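Local structure of putative aminopeptidase (Leishmania major, 5NTH) at residues V459-E464 with F495-L500; G433-D438 with G488-G493; Y45-V50 with V64-P69; S38-V43 with D138-A143; S19-T24 with C216-D221. The protein probably acts as a manganese-dependent leucyl aminopeptidase of the M17 family, removing residues from the amino termini of peptides. One frame throughout, in Å; residues are numbered along the deposited sequence.

Interaction 1: V459-E464 with F495-L500; sequences VLYCPE and FVEQHL
Y461 and E497 meet through a single hydrogen bond, and nearly everything close in this surface contact lies round it. The phenol OH of Y461 donates to OE2 of E497 over 2.7 Å, using the syn lone pair of that oxygen, the one on the side of OE1. OE2 lies at the ring edge, near its plane, while the carboxylate is turned 57° from the ring. E497 OE1 is 3.5 Å from Y461 CE1. The glutamate reaches this far because its chain is fully stretched, with CG anti to the backbone N (chi1 -164°) and chi2 at 180°; the two backbones stay 9.3 Å apart even at the nearest CA atoms, those of P463 and E497. Within its own segment the Y461 ring is packed closely by P463, whose CD lies 3.5 Å above the ring plane, toward the rim.

The loose side is that of P463 against the glutamate, where P463 CG comes no nearer than 4.3 Å to E497 OE1. Only 101 Å² is buried in all. On the flank of the loop, R110 of a second subunit packs on Y461, and T111 of that subunit bonds to the Y461 carbonyl.

Because Y435 OH bonds to OE1, each carboxylate oxygen accepts a hydrogen bond from a phenol. Two neutral donors would spread and stabilise the negative charge, probably keeping E497 ionised, and they fix the rotation of the carboxylate.

Interaction 2: G433-D438 with G488-G493; sequences GVYASD and GSSCGG
The ring of Y435 lies against one flank of helix 488-497, which meets it from one side, with S490 at the CD1/CE1 rim and G493 at the CD2/CE2 rim. Over this face stands the carbonyl of S490, with O placed 3.7 Å above the ring plane of Y435 and displaced toward the rim. S490 CB is 3.7 Å from Y435 CD1. At the other rim the approach is oblique: Y435 CE2 comes to 3.5 Å from G493 C, and Y435 CD2 to 3.7 Å from G493 CA. With no side chain at that glycine, the ring can come right up to the backbone one turn on from S489 and S490. Y435 CG is anti to the backbone N (chi1 170°), which carries the ring off the strand toward the helix.

Strand 432-436 and helix 488-497 both belong to the alpha/beta catalytic domain, where the strand lies near one border of the large mixed sheet, between 508-512 and 456-458, and the helix packs on the sheet. The polar ends are bonded outside the two segments: Y435 OH to E497 OE1 farther along the helix, and S490 OG to the carbonyl of L460.

At the other end a water joins the two segments. It donates to S489 OG at 2.8 Å and, weakly, to G433 O at 3.4 Å. S489 OG is also bonded to D512, and the serine touches T420, a residue of the actinonin pocket, while the backbone of G433 pairs with D512.

Interaction 3: Y45-V50 with V64-P69; sequences YHVLLV and VLFYCP. Unlike the reference sequence in segment 45-50: Y45 (reference Pro).
F66 meets V47 with a face and L49 with its edge; both are residues of a strand in the macro-type N-terminal domain, whose mixed sheet places strand 46-51 between 137-142 and 97-103. The phenylalanine is the third residue of a type I turn from V64 to Y67, closed by Y67 N to V64 O at 3.0 Å. From CB the side chain leaves with CG wedged between the backbone N and the carbonyl carbon (chi1 63°), a torsion that tips the ring toward the sheet.

F66 CG, the first ring atom, is 4.2 Å from V47 CG1. Farther out along one side, F66 CD2 lies 3.8 Å from V47 CG1. F66 CE2 lies 3.7 Å from V47 CG1, the closest approach of the contact. The methyl therefore sits over the ring: V47 CG1 is 3.8 Å from the F66 ring centroid and 18° off the normal, a CH-pi contact. V47 turns it there with CG1 anti to its own backbone N (chi1 -176°). The opposite face is covered from within the turn by V64 CG2, so the ring is held between two valine methyls.

Y140 of the neighbouring strand meets F66 edge-to-face, and L49 also touches L75 of helix 69-77. Apolar packing thus joins the sheet, the turn and helix 69-77. At the tip, F66 CZ meets the other strand residue at its ring edge, 4.3 Å from L49 CD2.

Interaction 4: S38-V43 with D138-A143; sequences SKVSCV and DVYVCA
V40 on Y140 and V43 beside D138 make this a loop-on-strand contact: the segment 38-43, which lies between strands 32-34 and 46-51, folds back over strand 137-142 of the N-terminal domain sheet. No hydrogen bond joins the two segments, whose packing buries 146 Å².

V40 and Y140 come at each other from opposite directions. The valine sets its two methyls round the phenol end, CG2 at 3.5 Å from Y140 OH and 4.4 Å from Y140 CZ, approaching the ring obliquely; CG1 is modelled still closer to the hydroxyl, at a separation short enough to be doubtful. Y140 stands up from the strand with CG beside its backbone N and anti to the carbonyl carbon (chi1 -89°). Y140 also touches V47 and L49 of the adjoining strand. V184 of strand 181-185, on the other side, touches both V40 and Y140.

Two residues earlier on the strand, D138 points at the far end of the loop. D138 OD2 lies 3.7 Å from V43 CA and 4.3 Å from V43 CG1, and the carbonyl O of C42 is 4.2 Å away. The strong partner of this oxygen is the backbone N of A44, just past the loop segment, to which it is hydrogen-bonded.

The contact thus pairs an apolar end with an acidic one. Since D138 is buried, the N-H of A44 probably helps to offset its charge, and it ties the loop end to the strand.

Interaction 5: S19-T24 with C216-D221; sequences SAYVQT and CQRLVD
T24 and R218 supply the polar grip between the two helices. R218 NH2 donates to T24 OG1 at 2.7 Å with an angle of 149°, the hydroxyl at the guanidinium edge, a little out of its plane, and R218 NE adds a weak second bond at 3.2 Å to the same oxygen. T24 OG1 in turn donates to the carbonyl O of Y21 at 2.7 Å, so two firm bonds and one weak one hold it. The extended R218 chain spans the gap; its outer nitrogens also bond to the carbonyls of A173 and Y174.

Flat-group packing comes from Y21. The two side chains run past one another head to tail, with ring and guanidinium planes 28° apart; Y21 CE1 lies over one guanidinium face, with R218 NH2 3.7 Å from Y21 CD1.

Van der Waals contact is slight: L219 CD2 reaches Y21 OH at 3.9 Å. That hydroxyl has its polar partner in T222 OG1, just after the helix.

The short axes approach to 12.0 Å at 151°, a wide, nearly antiparallel helix pair bridged by long side chains, through which the N-terminal helix 12-26 lies against helix 203-221, which runs into the catalytic domain.

How the interactions relate
Interactions 1 and 2 share helix 488-497 in the catalytic domain and join directly: Y435 OH reaches E497 OE1 at 2.9 Å, so the buried ring packing of interaction 2 passes into the surface hydrogen bond of interaction 1, where the second subunit lies close. Interactions 3 and 4 are a similar pair in the N-terminal domain, 8 Å between centres, both buried, using neighbouring strands 46-51 and 137-142; the first is wholly apolar, the second mixes methyls with a carboxylate. Interaction 5, also buried, stands apart, about 14 Å from interaction 4 between nearest atoms, and relies on arginine and threonine bonding. Along the chain, it closes a loop enclosing interactions 3 and 4.

Interaction 1: V459-E464 with F495-L500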
# COMPACT_ATOMS: atom_id res chain seq x y z
N VAL A 459 -4.70 25.97 17.14
CA VAL A 459 -4.38 25.71 15.74
C VAL A 459 -4.90 26.81 14.82
O VAL A 459 -5.88 27.47 15.11
CB VAL A 459 -4.88 24.34 15.22
CG1 VAL A 459 -4.05 23.24 15.83
CG2 VAL A 459 -6.38 24.16 15.46
N LEU A 460 -4.23 26.91 13.68
CA LEU A 460 -4.47 27.94 12.69
C LEU A 460 -5.96 28.28 12.53
O LEU A 460 -6.74 27.40 12.27
CB LEU A 460 -3.88 27.50 11.36
CG LEU A 460 -3.93 28.54 10.24
CD1 LEU A 460 -3.14 29.79 10.61
CD2 LEU A 460 -3.45 27.94 8.94
N TYR A 461 -6.34 29.54 12.76
CA TYR A 461 -7.69 30.01 12.42
C TYR A 461 -7.53 30.93 11.19
O TYR A 461 -6.89 31.99 11.28
CB TYR A 461 -8.35 30.76 13.57
CG TYR A 461 -9.76 31.25 13.28
CD1 TYR A 461 -10.86 30.44 13.50
CD2 TYR A 461 -9.99 32.55 12.79
CE1 TYR A 461 -12.14 30.89 13.23
CE2 TYR A 461 -11.27 33.00 12.50
CZ TYR A 461 -12.32 32.17 12.72
OH TYR A 461 -13.54 32.63 12.46
N CYS A 462 -8.11 30.51 10.07
CA CYS A 462 -7.92 31.22 8.81
C CYS A 462 -8.98 30.80 7.81
O CYS A 462 -8.65 30.20 6.81
CB CYS A 462 -6.52 30.97 8.26
SG CYS A 462 -6.07 32.16 7.00
N PRO A 463 -10.26 31.13 8.08
CA PRO A 463 -11.37 30.74 7.22
C PRO A 463 -11.20 31.10 5.75
O PRO A 463 -11.68 30.38 4.90
CB PRO A 463 -12.56 31.53 7.79
CG PRO A 463 -12.20 31.80 9.20
CD PRO A 463 -10.71 32.04 9.14
N GLU A 464 -10.54 32.22 5.44
CA GLU A 464 -10.31 32.55 4.02
C GLU A 464 -9.49 31.48 3.31
O GLU A 464 -9.76 31.17 2.15
CB GLU A 464 -9.69 33.92 3.79
CG GLU A 464 -8.28 34.15 4.34
CD GLU A 464 -8.28 34.88 5.66
OE1 GLU A 464 -9.22 34.66 6.45
OE2 GLU A 464 -7.35 35.68 5.91
N PHE A 495 -15.42 23.69 9.10
CA PHE A 495 -16.60 23.07 8.58
C PHE A 495 -17.71 23.33 9.56
O PHE A 495 -18.72 23.84 9.19
CB PHE A 495 -16.44 21.57 8.39
CG PHE A 495 -17.66 20.93 7.83
CD1 PHE A 495 -18.71 20.55 8.66
CD2 PHE A 495 -17.82 20.79 6.46
CE1 PHE A 495 -19.88 19.99 8.14
CE2 PHE A 495 -18.98 20.22 5.94
CZ PHE A 495 -20.01 19.83 6.78
N VAL A 496 -17.49 23.02 10.83
CA VAL A 496 -18.52 23.18 11.88
C VAL A 496 -18.89 24.64 12.07
O VAL A 496 -20.03 24.98 12.28
CB VAL A 496 -18.07 22.64 13.24
CG1 VAL A 496 -19.26 22.58 14.19
CG2 VAL A 496 -17.47 21.24 13.13
N GLU A 497 -17.90 25.50 12.03
CA GLU A 497 -18.20 26.91 12.17
C GLU A 497 -19.25 27.42 11.18
O GLU A 497 -20.07 28.27 11.52
CB GLU A 497 -16.94 27.72 12.00
CG GLU A 497 -17.06 29.14 12.50
CD GLU A 497 -15.78 29.92 12.32
OE1 GLU A 497 -14.90 29.43 11.58
OE2 GLU A 497 -15.65 31.02 12.91
N GLN A 498 -19.27 26.88 9.96
CA GLN A 498 -20.18 27.43 8.97
C GLN A 498 -21.63 27.18 9.28
O GLN A 498 -22.47 27.79 8.66
CB GLN A 498 -19.89 26.87 7.58
CG GLN A 498 -18.47 27.02 7.09
CD GLN A 498 -17.87 28.37 7.42
OE1 GLN A 498 -17.08 28.49 8.36
NE2 GLN A 498 -18.26 29.40 6.68
N HIS A 499 -21.94 26.30 10.23
CA HIS A 499 -23.33 25.91 10.49
C HIS A 499 -23.90 26.63 11.69
O HIS A 499 -25.02 26.34 12.11
CB HIS A 499 -23.46 24.37 10.52
CG HIS A 499 -23.04 23.76 9.21
ND1 HIS A 499 -23.84 23.78 8.09
CD2 HIS A 499 -21.84 23.26 8.80
CE1 HIS A 499 -23.18 23.27 7.06
NE2 HIS A 499 -21.96 22.96 7.46
N LEU A 500 -23.15 27.59 12.22
CA LEU A 500 -23.63 28.39 13.33
C LEU A 500 -24.67 29.33 12.79
O LEU A 500 -24.40 30.07 11.84
CB LEU A 500 -22.54 29.24 13.99
CG LEU A 500 -21.28 28.53 14.45
CD1 LEU A 500 -20.17 29.53 14.68
CD2 LEU A 500 -21.53 27.71 15.70

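Interaction 2: G433-D438 with G488-G493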
# COMPACT_ATOMS: atom_id res chain seq x y z
N GLY A 433 -6.32 20.33 20.09
CA GLY A 433 -6.23 21.44 19.13
C GLY A 433 -7.42 22.35 19.27
O GLY A 433 -8.56 21.88 19.22
N VAL A 434 -7.16 23.63 19.49
CA VAL A 434 -8.22 24.59 19.67
C VAL A 434 -8.26 25.51 18.46
O VAL A 434 -7.26 26.13 18.08
CB VAL A 434 -8.04 25.42 20.94
CG1 VAL A 434 -9.17 26.44 21.07
CG2 VAL A 434 -8.01 24.51 22.16
N TYR A 435 -9.43 25.56 17.85
CA TYR A 435 -9.70 26.35 16.67
C TYR A 435 -10.74 27.34 17.10
O TYR A 435 -11.89 26.98 17.34
CB TYR A 435 -10.25 25.49 15.54
CG TYR A 435 -10.77 26.27 14.34
CD1 TYR A 435 -9.91 26.71 13.33
CD2 TYR A 435 -12.12 26.52 14.21
CE1 TYR A 435 -10.39 27.37 12.24
CE2 TYR A 435 -12.62 27.19 13.12
CZ TYR A 435 -11.76 27.62 12.13
OH TYR A 435 -12.31 28.30 11.06
N ALA A 436 -10.32 28.59 17.21
CA ALA A 436 -11.09 29.57 17.95
C ALA A 436 -11.25 30.85 17.18
O ALA A 436 -10.25 31.42 16.77
CB ALA A 436 -10.37 29.85 19.26
N SER A 437 -12.49 31.31 17.06
CA SER A 437 -12.81 32.56 16.33
C SER A 437 -12.57 33.86 17.09
O SER A 437 -12.93 34.90 16.59
CB SER A 437 -14.30 32.57 15.96
OG SER A 437 -15.05 32.62 17.16
N ASP A 438 -12.02 33.81 18.29
CA ASP A 438 -11.80 35.01 19.09
C ASP A 438 -10.51 34.77 19.88
O ASP A 438 -10.44 33.83 20.68
CB ASP A 438 -13.00 35.18 20.00
CG ASP A 438 -12.95 36.45 20.84
OD1 ASP A 438 -12.25 36.46 21.90
OD2 ASP A 438 -13.67 37.41 20.47
N GLY A 488 -5.30 20.32 8.71
CA GLY A 488 -6.41 19.41 8.80
C GLY A 488 -7.31 19.60 9.98
O GLY A 488 -8.52 19.45 9.83
N SER A 489 -6.76 19.90 11.15
CA SER A 489 -7.61 20.13 12.33
C SER A 489 -8.40 21.40 12.22
O SER A 489 -9.56 21.41 12.62
CB SER A 489 -6.87 20.07 13.70
OG SER A 489 -7.85 20.10 14.75
N SER A 490 -7.81 22.47 11.69
CA SER A 490 -8.55 23.72 11.51
C SER A 490 -9.69 23.54 10.53
O SER A 490 -10.79 24.03 10.75
CB SER A 490 -7.67 24.83 11.01
OG SER A 490 -6.35 24.72 11.51
N CYS A 491 -9.42 22.83 9.44
CA CYS A 491 -10.44 22.58 8.43
C CYS A 491 -11.66 21.87 9.06
O CYS A 491 -12.81 22.13 8.71
CB CYS A 491 -9.84 21.81 7.20
SG CYS A 491 -8.71 22.79 6.13
N GLY A 492 -11.40 21.00 10.03
CA GLY A 492 -12.48 20.34 10.73
C GLY A 492 -13.30 21.32 11.52
O GLY A 492 -14.52 21.26 11.51
N GLY A 493 -12.64 22.25 12.19
CA GLY A 493 -13.35 23.29 12.92
C GLY A 493 -14.14 24.24 12.04
O GLY A 493 -15.27 24.59 12.35
O HOH W 1 -9.10 22.37 15.90

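Interaction 3: Y45-V50 with V64-P69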
# COMPACT_ATOMS: atom_id res chain seq x y z
N TYR A 45 -3.13 0.92 53.84
CA TYR A 45 -2.35 -0.25 53.54
C TYR A 45 -1.24 0.15 52.55
O TYR A 45 -0.11 -0.31 52.65
CB TYR A 45 -3.32 -1.28 52.97
N HIS A 46 -1.56 1.06 51.62
CA HIS A 46 -0.59 1.59 50.62
C HIS A 46 -0.59 3.11 50.63
O HIS A 46 -1.64 3.75 50.82
CB HIS A 46 -0.96 1.09 49.21
CG HIS A 46 -1.06 -0.39 49.13
ND1 HIS A 46 -0.04 -1.17 48.62
CD2 HIS A 46 -2.01 -1.24 49.56
CE1 HIS A 46 -0.39 -2.44 48.70
NE2 HIS A 46 -1.58 -2.51 49.27
N VAL A 47 0.60 3.67 50.41
CA VAL A 47 0.81 5.10 50.47
C VAL A 47 1.68 5.53 49.30
O VAL A 47 2.70 4.93 49.04
CB VAL A 47 1.50 5.53 51.77
CG1 VAL A 47 1.60 7.04 51.83
CG2 VAL A 47 0.71 5.08 52.97
N LEU A 48 1.26 6.60 48.64
CA LEU A 48 2.05 7.25 47.63
C LEU A 48 2.32 8.70 48.03
O LEU A 48 1.42 9.45 48.44
CB LEU A 48 1.30 7.22 46.29
CG LEU A 48 1.88 8.11 45.19
CD1 LEU A 48 3.25 7.63 44.70
CD2 LEU A 48 0.91 8.20 44.04
N LEU A 49 3.58 9.10 47.86
CA LEU A 49 4.00 10.43 48.14
C LEU A 49 4.60 10.97 46.87
O LEU A 49 5.52 10.36 46.30
CB LEU A 49 5.04 10.43 49.25
CG LEU A 49 5.67 11.79 49.55
CD1 LEU A 49 4.62 12.86 49.85
CD2 LEU A 49 6.64 11.61 50.70
N VAL A 50 4.10 12.12 46.42
CA VAL A 50 4.47 12.64 45.13
C VAL A 50 4.51 14.14 45.20
O VAL A 50 3.55 14.78 45.64
CB VAL A 50 3.55 12.14 44.01
CG1 VAL A 50 2.08 12.42 44.29
CG2 VAL A 50 3.97 12.75 42.68
N VAL A 64 4.15 13.87 58.63
CA VAL A 64 3.17 12.99 58.03
C VAL A 64 3.30 11.69 58.81
O VAL A 64 4.38 11.27 59.23
CB VAL A 64 3.35 12.79 56.50
CG1 VAL A 64 3.43 14.13 55.77
CG2 VAL A 64 4.58 11.95 56.18
N LEU A 65 2.16 11.05 58.99
CA LEU A 65 2.00 10.01 59.95
C LEU A 65 2.66 8.68 59.55
O LEU A 65 2.70 7.73 60.34
CB LEU A 65 0.50 9.80 60.13
CG LEU A 65 0.07 8.99 61.34
CD1 LEU A 65 0.63 9.61 62.63
CD2 LEU A 65 -1.46 8.91 61.38
N PHE A 66 3.19 8.60 58.34
CA PHE A 66 3.90 7.41 57.88
C PHE A 66 5.39 7.70 57.82
O PHE A 66 6.16 6.95 57.20
CB PHE A 66 3.34 6.94 56.51
CG PHE A 66 3.52 7.93 55.42
CD1 PHE A 66 4.74 8.07 54.79
CD2 PHE A 66 2.49 8.77 55.07
CE1 PHE A 66 4.94 9.03 53.81
CE2 PHE A 66 2.67 9.73 54.08
CZ PHE A 66 3.90 9.86 53.44
N TYR A 67 5.84 8.79 58.44
CA TYR A 67 7.28 9.08 58.43
C TYR A 67 7.90 8.04 59.30
O TYR A 67 7.31 7.64 60.30
CB TYR A 67 7.65 10.45 58.97
CG TYR A 67 9.00 10.92 58.47
CD1 TYR A 67 9.12 11.40 57.17
CD2 TYR A 67 10.15 10.91 59.29
CE1 TYR A 67 10.34 11.85 56.68
CE2 TYR A 67 11.38 11.38 58.81
CZ TYR A 67 11.46 11.84 57.49
OH TYR A 67 12.63 12.32 56.94
N CYS A 68 9.06 7.57 58.88
CA CYS A 68 9.83 6.57 59.61
C CYS A 68 11.17 6.46 58.88
O CYS A 68 11.36 7.11 57.84
CB CYS A 68 9.10 5.23 59.67
SG CYS A 68 8.84 4.52 58.04
N PRO A 69 12.12 5.70 59.44
CA PRO A 69 13.48 5.74 58.86
C PRO A 69 13.59 5.21 57.42
O PRO A 69 14.33 5.79 56.63
CB PRO A 69 14.29 4.88 59.82
CG PRO A 69 13.57 5.00 61.10
CD PRO A 69 12.13 4.94 60.70

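Interaction 4: S38-V43 with D138-A143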
# COMPACT_ATOMS: atom_id res chain seq x y z
N SER A 38 -4.51 18.07 58.00
CA SER A 38 -4.41 18.38 59.42
C SER A 38 -5.21 17.38 60.31
O SER A 38 -5.13 17.48 61.54
CB SER A 38 -4.87 19.82 59.67
OG SER A 38 -6.29 19.84 59.66
N LYS A 39 -5.96 16.46 59.70
CA LYS A 39 -6.77 15.47 60.44
C LYS A 39 -6.53 13.98 60.08
O LYS A 39 -7.39 13.13 60.32
CB LYS A 39 -8.25 15.75 60.25
CG LYS A 39 -8.55 17.22 60.21
CD LYS A 39 -10.05 17.47 60.33
CE LYS A 39 -10.31 18.97 60.18
NZ LYS A 39 -11.57 19.41 60.85
N VAL A 40 -5.35 13.70 59.54
CA VAL A 40 -4.91 12.33 59.28
C VAL A 40 -4.63 11.69 60.62
O VAL A 40 -3.77 12.16 61.36
CB VAL A 40 -3.63 12.31 58.41
CG1 VAL A 40 -2.99 10.92 58.35
CG2 VAL A 40 -3.94 12.78 56.99
N SER A 41 -5.37 10.61 60.90
CA SER A 41 -5.21 9.77 62.12
C SER A 41 -4.88 8.31 61.80
O SER A 41 -4.35 7.59 62.63
CB SER A 41 -6.49 9.82 62.97
OG SER A 41 -7.63 9.43 62.20
N CYS A 42 -5.21 7.85 60.61
CA CYS A 42 -4.71 6.56 60.19
C CYS A 42 -4.05 6.57 58.81
O CYS A 42 -4.22 7.48 58.02
CB CYS A 42 -5.84 5.55 60.25
SG CYS A 42 -6.84 5.58 58.77
N VAL A 43 -3.27 5.53 58.56
CA VAL A 43 -2.53 5.39 57.32
C VAL A 43 -2.96 4.12 56.64
O VAL A 43 -3.13 3.09 57.27
CB VAL A 43 -1.02 5.36 57.57
CG1 VAL A 43 -0.25 4.91 56.35
CG2 VAL A 43 -0.55 6.74 57.98
N ASP A 138 -3.49 5.72 49.90
CA ASP A 138 -3.34 7.09 50.33
C ASP A 138 -2.41 7.79 49.34
O ASP A 138 -1.35 7.26 48.99
CB ASP A 138 -2.75 7.17 51.75
CG ASP A 138 -3.80 6.95 52.84
OD1 ASP A 138 -5.00 7.09 52.63
OD2 ASP A 138 -3.40 6.65 53.97
N VAL A 139 -2.84 8.96 48.87
CA VAL A 139 -2.09 9.72 47.90
C VAL A 139 -1.73 11.06 48.52
O VAL A 139 -2.60 11.93 48.72
CB VAL A 139 -2.89 9.94 46.62
CG1 VAL A 139 -2.08 10.74 45.63
CG2 VAL A 139 -3.28 8.61 46.03
N TYR A 140 -0.44 11.21 48.82
CA TYR A 140 0.04 12.38 49.49
C TYR A 140 0.66 13.21 48.42
O TYR A 140 1.67 12.83 47.86
CB TYR A 140 1.06 12.05 50.59
CG TYR A 140 0.43 11.78 51.95
CD1 TYR A 140 -0.18 10.55 52.23
CD2 TYR A 140 0.43 12.76 52.98
CE1 TYR A 140 -0.75 10.28 53.48
CE2 TYR A 140 -0.15 12.50 54.23
CZ TYR A 140 -0.73 11.25 54.48
OH TYR A 140 -1.32 10.94 55.69
N VAL A 141 0.04 14.36 48.15
CA VAL A 141 0.49 15.27 47.11
C VAL A 141 1.00 16.59 47.65
O VAL A 141 0.29 17.30 48.33
CB VAL A 141 -0.63 15.62 46.16
CG1 VAL A 141 -0.06 16.32 44.92
CG2 VAL A 141 -1.40 14.38 45.77
N CYS A 142 2.24 16.90 47.31
CA CYS A 142 2.85 18.18 47.63
C CYS A 142 2.68 19.19 46.48
O CYS A 142 3.57 19.35 45.63
CB CYS A 142 4.31 17.97 47.96
SG CYS A 142 4.42 16.98 49.45
N ALA A 143 1.53 19.85 46.49
CA ALA A 143 1.18 20.82 45.47
C ALA A 143 0.57 22.05 46.11
O ALA A 143 -0.29 21.92 46.99
CB ALA A 143 0.22 20.23 44.46

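Interaction 5: S19-T24 with C216-D221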
# COMPACT_ATOMS: atom_id res chain seq x y z
N SER A 19 -29.87 -2.83 31.25
CA SER A 19 -30.56 -2.13 32.37
C SER A 19 -29.66 -1.97 33.60
O SER A 19 -29.70 -0.94 34.27
CB SER A 19 -31.89 -2.82 32.75
OG SER A 19 -32.94 -2.49 31.84
N ALA A 20 -28.84 -2.98 33.85
CA ALA A 20 -27.82 -2.94 34.90
C ALA A 20 -26.66 -2.04 34.55
O ALA A 20 -26.16 -1.33 35.42
CB ALA A 20 -27.29 -4.34 35.19
N TYR A 21 -26.20 -2.08 33.30
CA TYR A 21 -25.15 -1.17 32.84
C TYR A 21 -25.60 0.29 33.00
O TYR A 21 -24.81 1.15 33.41
CB TYR A 21 -24.76 -1.41 31.37
CG TYR A 21 -23.77 -0.39 30.90
CD1 TYR A 21 -22.41 -0.52 31.17
CD2 TYR A 21 -24.21 0.76 30.26
CE1 TYR A 21 -21.51 0.45 30.79
CE2 TYR A 21 -23.32 1.75 29.86
CZ TYR A 21 -21.97 1.58 30.11
OH TYR A 21 -21.12 2.57 29.70
N VAL A 22 -26.86 0.55 32.68
CA VAL A 22 -27.41 1.90 32.83
C VAL A 22 -27.27 2.32 34.28
O VAL A 22 -26.71 3.38 34.57
CB VAL A 22 -28.86 1.96 32.36
CG1 VAL A 22 -29.53 3.25 32.77
CG2 VAL A 22 -28.90 1.82 30.84
N GLN A 23 -27.72 1.47 35.20
CA GLN A 23 -27.64 1.77 36.64
C GLN A 23 -26.25 2.13 37.11
O GLN A 23 -26.10 3.04 37.94
CB GLN A 23 -28.17 0.61 37.49
CG GLN A 23 -29.67 0.44 37.44
CD GLN A 23 -30.36 1.78 37.41
OE1 GLN A 23 -30.93 2.18 36.38
NE2 GLN A 23 -30.24 2.51 38.52
N THR A 24 -25.25 1.43 36.60
CA THR A 24 -23.89 1.66 37.08
C THR A 24 -23.47 3.04 36.63
O THR A 24 -22.72 3.73 37.33
CB THR A 24 -22.90 0.63 36.54
OG1 THR A 24 -22.80 0.77 35.12
CG2 THR A 24 -23.35 -0.80 36.90
N CYS A 216 -16.93 9.83 32.74
CA CYS A 216 -16.47 10.04 31.40
C CYS A 216 -15.59 8.89 30.90
O CYS A 216 -15.80 8.40 29.80
CB CYS A 216 -15.76 11.38 31.29
SG CYS A 216 -15.35 11.73 29.61
N GLN A 217 -14.64 8.45 31.71
CA GLN A 217 -13.83 7.29 31.34
C GLN A 217 -14.69 6.02 31.11
O GLN A 217 -14.36 5.22 30.26
CB GLN A 217 -12.77 6.99 32.38
CG GLN A 217 -11.72 8.07 32.58
CD GLN A 217 -10.72 7.69 33.68
OE1 GLN A 217 -11.10 7.59 34.83
NE2 GLN A 217 -9.46 7.46 33.32
N ARG A 218 -15.79 5.88 31.85
CA ARG A 218 -16.66 4.72 31.73
C ARG A 218 -17.41 4.71 30.44
O ARG A 218 -17.39 3.73 29.73
CB ARG A 218 -17.65 4.69 32.87
CG ARG A 218 -18.55 3.46 32.85
CD ARG A 218 -19.14 3.17 34.21
NE ARG A 218 -20.00 1.99 34.23
CZ ARG A 218 -19.59 0.72 34.24
NH1 ARG A 218 -18.29 0.40 34.20
NH2 ARG A 218 -20.49 -0.25 34.29
N LEU A 219 -18.11 5.79 30.15
CA LEU A 219 -18.86 5.91 28.90
C LEU A 219 -17.95 5.72 27.68
O LEU A 219 -18.27 4.93 26.80
CB LEU A 219 -19.58 7.24 28.86
CG LEU A 219 -20.65 7.47 29.94
CD1 LEU A 219 -21.20 8.87 29.79
CD2 LEU A 219 -21.78 6.45 29.90
N VAL A 220 -16.78 6.34 27.70
CA VAL A 220 -15.84 6.23 26.58
C VAL A 220 -15.36 4.81 26.40
O VAL A 220 -15.48 4.24 25.32
CB VAL A 220 -14.66 7.21 26.74
CG1 VAL A 220 -13.55 6.92 25.75
CG2 VAL A 220 -15.13 8.64 26.53
N ASP A 221 -14.82 4.25 27.48
CA ASP A 221 -14.30 2.87 27.53
C ASP A 221 -15.31 1.82 27.12
O ASP A 221 -14.91 0.85 26.50
CB ASP A 221 -13.85 2.46 28.94
CG ASP A 221 -12.40 2.84 29.26
OD1 ASP A 221 -11.61 3.21 28.36
OD2 ASP A 221 -12.03 2.73 30.46